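Local coordinates for prephenate dehydrogenase (Corynebacterium glutamicum ATCC 13032, PDB 3KTD), which probably catalyses the NAD(P)+-dependent oxidative decarboxylation of prephenate to 4-hydroxyphenylpyruvate, a step towards tyrosine, at the interface of chains A and B. Numbering follows the deposited sequence. Chains: chain A/B, Prephenate dehydrogenase.

Contacts 1 and 2 are two patches of one two-fold symmetric interface, with their C-alpha centres about 20 Å apart. Both use the helix that begins at residue 278: its end in chain B supplies B:Arg288 and B:Tyr291 to contact 1, and in chain A its length from 280 to 288 lies across chain B in contact 2. Residue 288 serves both, as B:Arg288 through its guanidinium and as A:Arg288 through its aliphatic stem. The segment around residues 231-236 also recurs. Each subunit therefore gives this helix to its partner and receives the other, as suits the dimerization domain of this family.

Contact 1: the interface of chains A and B. Residues chain A 223, 227-228, 231-232; chain B 288, 291.
Two tyrosines meet edge-to-face at the apolar centre of this patch between the subunits of the probable dimer. The A:Tyr227 ring turns its CD2-CE2 edge to one face of the B:Tyr291 ring, with the planes 79° apart and the centroids separated by 5.4 Å. CE2 of A:Tyr227 stands over the centre of that face, while the two side chains run past each other in opposite directions. Both have CG anti to the backbone N. The rim of the B:Tyr291 ring is flanked by aliphatic carbon: A:Ala223 CB touches CE1 at 3.8 Å, and A:Arg228 CG lies in the ring plane at the edge, near CE2 and the phenol OH. A:Arg228, modelled only as far as NE, crosses the tyrosine at about a right angle. Within chain A, A:Thr231 CG2 covers part of one face of the A:Tyr227 ring. Farther out, B:Arg288 reaches obliquely across A:Thr231, its chain bent at chi2 (60°). Its NH1 donates to the hydroxyl OG1 of A:Thr231 at 2.8 Å, a bent bond with the acceptor tilted out of the guanidinium plane. The same NH1 makes a weak bond to the carbonyl O of A:Arg228 at 3.2 Å. A:Thr231 OG1 sits in the crowded position between backbone N and carbonyl carbon (chi1 58°), from which it donates to A:Tyr227 O at 2.7 Å, approaching from above the carbonyl plane; with its hydrogen spent on that carbonyl, the hydroxyl oxygen is left to accept from B:Arg288 NH1. A:Arg232 CA lies over the centre of one guanidinium face, 3.6 Å from B:Arg288 CZ. The A:Arg232 and B:Arg288 side chains run side by side, their guanidinium planes nearly perpendicular. The site joins the end of B helix 278-292 to A helix 225-230 with the loop residues on either side of it, A:Ala223 and A:Thr231, and the start of 3-10 helix 232-235.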
loop_
_atom_site.group_PDB
_atom_site.type_symbol
_atom_site.label_atom_id
_atom_site.label_comp_id
_atom_site.label_asym_id
_atom_site.label_seq_id
_atom_site.Cartn_x
_atom_site.Cartn_y
_atom_site.Cartn_z
ATOM N N ALA A 223 -5.527 -12.320 -5.453
ATOM C CA ALA A 223 -4.999 -11.101 -4.864
ATOM C C ALA A 223 -6.123 -10.419 -4.095
ATOM O O ALA A 223 -7.274 -10.470 -4.520
ATOM C CB ALA A 223 -4.446 -10.198 -5.922
ATOM N N TYR A 227 -2.679 -6.533 -1.600
ATOM C CA TYR A 227 -2.109 -6.418 -2.945
ATOM C C TYR A 227 -2.603 -5.194 -3.687
ATOM O O TYR A 227 -1.826 -4.507 -4.336
ATOM C CB TYR A 227 -2.451 -7.650 -3.762
ATOM C CG TYR A 227 -1.722 -7.742 -5.067
ATOM C CD1 TYR A 227 -0.411 -8.183 -5.117
ATOM C CD2 TYR A 227 -2.358 -7.424 -6.263
ATOM C CE1 TYR A 227 0.254 -8.297 -6.323
ATOM C CE2 TYR A 227 -1.704 -7.525 -7.476
ATOM C CZ TYR A 227 -0.398 -7.965 -7.504
ATOM O OH TYR A 227 0.259 -8.074 -8.714
ATOM N N ARG A 228 -3.908 -4.957 -3.623
ATOM C CA ARG A 228 -4.499 -3.758 -4.200
ATOM C C ARG A 228 -3.747 -2.530 -3.727
ATOM O O ARG A 228 -3.331 -1.703 -4.536
ATOM C CB ARG A 228 -5.971 -3.616 -3.804
ATOM C CG ARG A 228 -6.964 -4.324 -4.721
ATOM C CD ARG A 228 -8.402 -3.950 -4.356
ATOM N NE ARG A 228 -9.338 -4.303 -5.421
ATOM N N THR A 231 0.143 -2.305 -4.766
ATOM C CA THR A 231 0.410 -2.107 -6.198
ATOM C C THR A 231 -0.324 -0.894 -6.802
ATOM O O THR A 231 -0.251 -0.672 -8.012
ATOM C CB THR A 231 0.069 -3.366 -7.026
ATOM O OG1 THR A 231 -1.304 -3.720 -6.839
ATOM C CG2 THR A 231 0.948 -4.530 -6.612
ATOM N N ARG A 232 -0.992 -0.097 -5.963
ATOM C CA ARG A 232 -1.806 1.031 -6.444
ATOM C C ARG A 232 -1.002 2.060 -7.214
ATOM O O ARG A 232 -1.384 2.438 -8.316
ATOM C CB ARG A 232 -2.535 1.727 -5.295
ATOM C CG ARG A 232 -3.481 2.858 -5.764
ATOM C CD ARG A 232 -4.231 3.576 -4.616
ATOM N NE ARG A 232 -4.541 2.704 -3.474
ATOM C CZ ARG A 232 -5.390 1.671 -3.491
ATOM N NH1 ARG A 232 -6.037 1.317 -4.606
ATOM N NH2 ARG A 232 -5.573 0.961 -2.381
ATOM N N ARG B 288 -0.290 -3.583 -13.664
ATOM C CA ARG B 288 -1.375 -2.968 -12.893
ATOM C C ARG B 288 -2.649 -2.779 -13.734
ATOM O O ARG B 288 -3.752 -3.076 -13.253
ATOM C CB ARG B 288 -0.917 -1.632 -12.281
ATOM C CG ARG B 288 -1.990 -0.866 -11.495
ATOM C CD ARG B 288 -2.531 -1.654 -10.314
ATOM N NE ARG B 288 -3.504 -0.879 -9.549
ATOM C CZ ARG B 288 -3.964 -1.207 -8.343
ATOM N NH1 ARG B 288 -3.535 -2.299 -7.722
ATOM N NH2 ARG B 288 -4.845 -0.423 -7.737
ATOM N N TYR B 291 -4.404 -6.024 -13.929
ATOM C CA TYR B 291 -5.035 -6.386 -12.657
ATOM C C TYR B 291 -6.396 -5.707 -12.459
ATOM O O TYR B 291 -7.382 -6.377 -12.145
ATOM C CB TYR B 291 -4.131 -6.099 -11.454
ATOM C CG TYR B 291 -4.849 -6.353 -10.152
ATOM C CD1 TYR B 291 -5.248 -7.637 -9.798
ATOM C CD2 TYR B 291 -5.164 -5.310 -9.294
ATOM C CE1 TYR B 291 -5.933 -7.878 -8.603
ATOM C CE2 TYR B 291 -5.844 -5.538 -8.097
ATOM C CZ TYR B 291 -6.226 -6.823 -7.758
ATOM O OH TYR B 291 -6.898 -7.045 -6.576
#

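Contact 2: the interface of chains A and B. Residues chain A 280-281, 283-285, 287-288; chain B 206, 209-210, 234-236, 238.
A:Gly284, without a side chain, is where helix 278-293 of chain A comes close to chain B, and its smallness probably permits this. The carboxylate of B:Glu206 comes up to the glycine backbone, with OE1 at 3.2 Å from A:Gly284 CA; no polar pair spans this patch at bonding distance, so packing joins the two sides. One helical turn earlier, A:Leu280 crosses B:Glu206 obliquely, its CG 3.8 Å from the glutamate CB. On the other flank of the glycine, the tip of B:Ile210 touches A:Asn283, CD1 to CB at 3.4 Å, while its CG1 lies beside A:Gly284. A:Ser287 turns its CB towards the carbonyl O of B:Ala209, 3.3 Å away. With CG anti to the backbone N (chi1 176°), the A:Tyr285 ring lies beside B:Pro238 and B:Gly235. Proline CD stands over one face, off-centre towards the rim; B:Pro238 CG reaches A:Tyr285 CB at 3.6 Å. B:Gly235 lies at the ring edge, in plane, its carbonyl O 3.4 Å from CE1 of A:Tyr285. The aliphatic stem of A:Arg288 runs over the backbone of B:Gly235, where A:Arg288 CG is 3.5 Å from B:Gly235 CA. Its CB packs against B:Ala234 CB. B:Glu206 bends at chi2 (-71°), carrying its carboxylate towards A:Gly284 and A:Ala281. Behind the first shell, A:Ser287 OG donates to A:Asn283 O one turn back at 3.0 Å, from above the carbonyl plane; this turns the hydroxyl onto its own helix and leaves CB to meet B:Ala209. In the fold, helix 278-293 of chain A lies across long helix 187-214, the start of helix 238-247 and the 3-10 helix 232-235 of chain B.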
loop_
_atom_site.group_PDB
_atom_site.type_symbol
_atom_site.label_atom_id
_atom_site.label_comp_id
_atom_site.label_asym_id
_atom_site.label_seq_id
_atom_site.Cartn_x
_atom_site.Cartn_y
_atom_site.Cartn_z
ATOM N N LEU A 280 12.951 -9.270 10.375
ATOM C CA LEU A 280 12.178 -8.504 9.400
ATOM C C LEU A 280 10.803 -8.116 9.953
ATOM O O LEU A 280 10.354 -6.980 9.775
ATOM C CB LEU A 280 11.990 -9.309 8.117
ATOM C CG LEU A 280 11.228 -8.592 7.010
ATOM C CD1 LEU A 280 12.078 -7.479 6.436
ATOM C CD2 LEU A 280 10.812 -9.575 5.937
ATOM N N ALA A 281 10.151 -9.074 10.616
ATOM C CA ALA A 281 8.807 -8.890 11.144
ATOM C C ALA A 281 8.725 -7.951 12.347
ATOM O O ALA A 281 7.854 -7.089 12.367
ATOM C CB ALA A 281 8.195 -10.232 11.496
ATOM N N ASN A 283 11.049 -5.744 13.292
ATOM C CA ASN A 283 11.535 -4.438 12.794
ATOM C C ASN A 283 10.531 -3.687 11.925
ATOM O O ASN A 283 10.364 -2.470 12.050
ATOM C CB ASN A 283 12.806 -4.590 11.949
ATOM C CG ASN A 283 14.042 -4.842 12.772
ATOM O OD1 ASN A 283 13.973 -5.118 13.970
ATOM N ND2 ASN A 283 15.192 -4.745 12.126
ATOM N N GLY A 284 9.901 -4.414 11.010
ATOM C CA GLY A 284 8.896 -3.836 10.131
ATOM C C GLY A 284 7.731 -3.279 10.919
ATOM O O GLY A 284 7.340 -2.126 10.738
ATOM N N TYR A 285 7.201 -4.096 11.821
ATOM C CA TYR A 285 6.091 -3.696 12.668
ATOM C C TYR A 285 6.394 -2.448 13.476
ATOM O O TYR A 285 5.583 -1.537 13.570
ATOM C CB TYR A 285 5.740 -4.827 13.631
ATOM C CG TYR A 285 4.652 -4.468 14.615
ATOM C CD1 TYR A 285 3.337 -4.291 14.192
ATOM C CD2 TYR A 285 4.933 -4.307 15.967
ATOM C CE1 TYR A 285 2.331 -3.955 15.090
ATOM C CE2 TYR A 285 3.932 -3.979 16.872
ATOM C CZ TYR A 285 2.635 -3.806 16.424
ATOM O OH TYR A 285 1.644 -3.480 17.310
ATOM N N SER A 287 8.677 -0.180 12.971
ATOM C CA SER A 287 8.867 0.962 12.090
ATOM C C SER A 287 7.536 1.527 11.629
ATOM O O SER A 287 7.329 2.738 11.632
ATOM C CB SER A 287 9.703 0.549 10.878
ATOM O OG SER A 287 11.043 0.307 11.251
ATOM N N ARG A 288 6.642 0.639 11.224
ATOM C CA ARG A 288 5.297 1.020 10.830
ATOM C C ARG A 288 4.553 1.700 11.977
ATOM O O ARG A 288 3.801 2.635 11.746
ATOM C CB ARG A 288 4.533 -0.214 10.335
ATOM C CG ARG A 288 3.044 -0.023 10.083
ATOM C CD ARG A 288 2.732 1.085 9.087
ATOM N NE ARG A 288 1.292 1.299 8.985
ATOM C CZ ARG A 288 0.688 2.033 8.056
ATOM N NH1 ARG A 288 1.374 2.635 7.086
ATOM N NH2 ARG A 288 -0.633 2.138 8.085
ATOM N N GLU B 206 7.144 -4.811 5.061
ATOM C CA GLU B 206 8.003 -4.756 6.243
ATOM C C GLU B 206 9.303 -4.061 5.848
ATOM O O GLU B 206 9.810 -3.211 6.595
ATOM C CB GLU B 206 8.314 -6.158 6.822
ATOM C CG GLU B 206 7.106 -7.048 7.279
ATOM C CD GLU B 206 6.405 -6.569 8.544
ATOM O OE1 GLU B 206 6.410 -5.354 8.827
ATOM O OE2 GLU B 206 5.821 -7.412 9.254
ATOM N N ALA B 209 8.794 -0.154 5.241
ATOM C CA ALA B 209 8.650 0.460 6.559
ATOM C C ALA B 209 9.997 0.725 7.245
ATOM O O ALA B 209 10.194 1.797 7.821
ATOM C CB ALA B 209 7.778 -0.408 7.440
ATOM N N ILE B 210 10.910 -0.249 7.172
ATOM C CA ILE B 210 12.219 -0.145 7.803
ATOM C C ILE B 210 13.095 0.851 7.069
ATOM O O ILE B 210 13.742 1.705 7.697
ATOM C CB ILE B 210 12.951 -1.498 7.822
ATOM C CG1 ILE B 210 12.227 -2.498 8.722
ATOM C CG2 ILE B 210 14.384 -1.348 8.330
ATOM C CD1 ILE B 210 12.767 -3.925 8.590
ATOM N N ALA B 234 2.414 -3.863 7.143
ATOM C CA ALA B 234 3.523 -3.931 8.111
ATOM C C ALA B 234 3.004 -3.672 9.526
ATOM O O ALA B 234 3.688 -3.945 10.510
ATOM C CB ALA B 234 4.632 -2.946 7.756
ATOM N N GLY B 235 1.792 -3.135 9.613
ATOM C CA GLY B 235 1.149 -2.876 10.885
ATOM C C GLY B 235 0.450 -4.086 11.474
ATOM O O GLY B 235 0.050 -4.053 12.637
ATOM N N THR B 236 0.275 -5.146 10.685
ATOM C CA THR B 236 -0.315 -6.360 11.220
ATOM C C THR B 236 0.721 -6.943 12.170
ATOM O O THR B 236 1.925 -6.718 12.003
ATOM C CB THR B 236 -0.750 -7.369 10.129
ATOM O OG1 THR B 236 0.396 -7.886 9.457
ATOM C CG2 THR B 236 -1.682 -6.701 9.111
ATOM N N PRO B 238 3.486 -8.902 14.101
ATOM C CA PRO B 238 4.584 -9.654 13.517
ATOM C C PRO B 238 4.386 -11.162 13.587
ATOM O O PRO B 238 4.773 -11.873 12.665
ATOM C CB PRO B 238 5.786 -9.252 14.375
ATOM C CG PRO B 238 5.384 -8.061 15.101
ATOM C CD PRO B 238 3.928 -8.117 15.265
#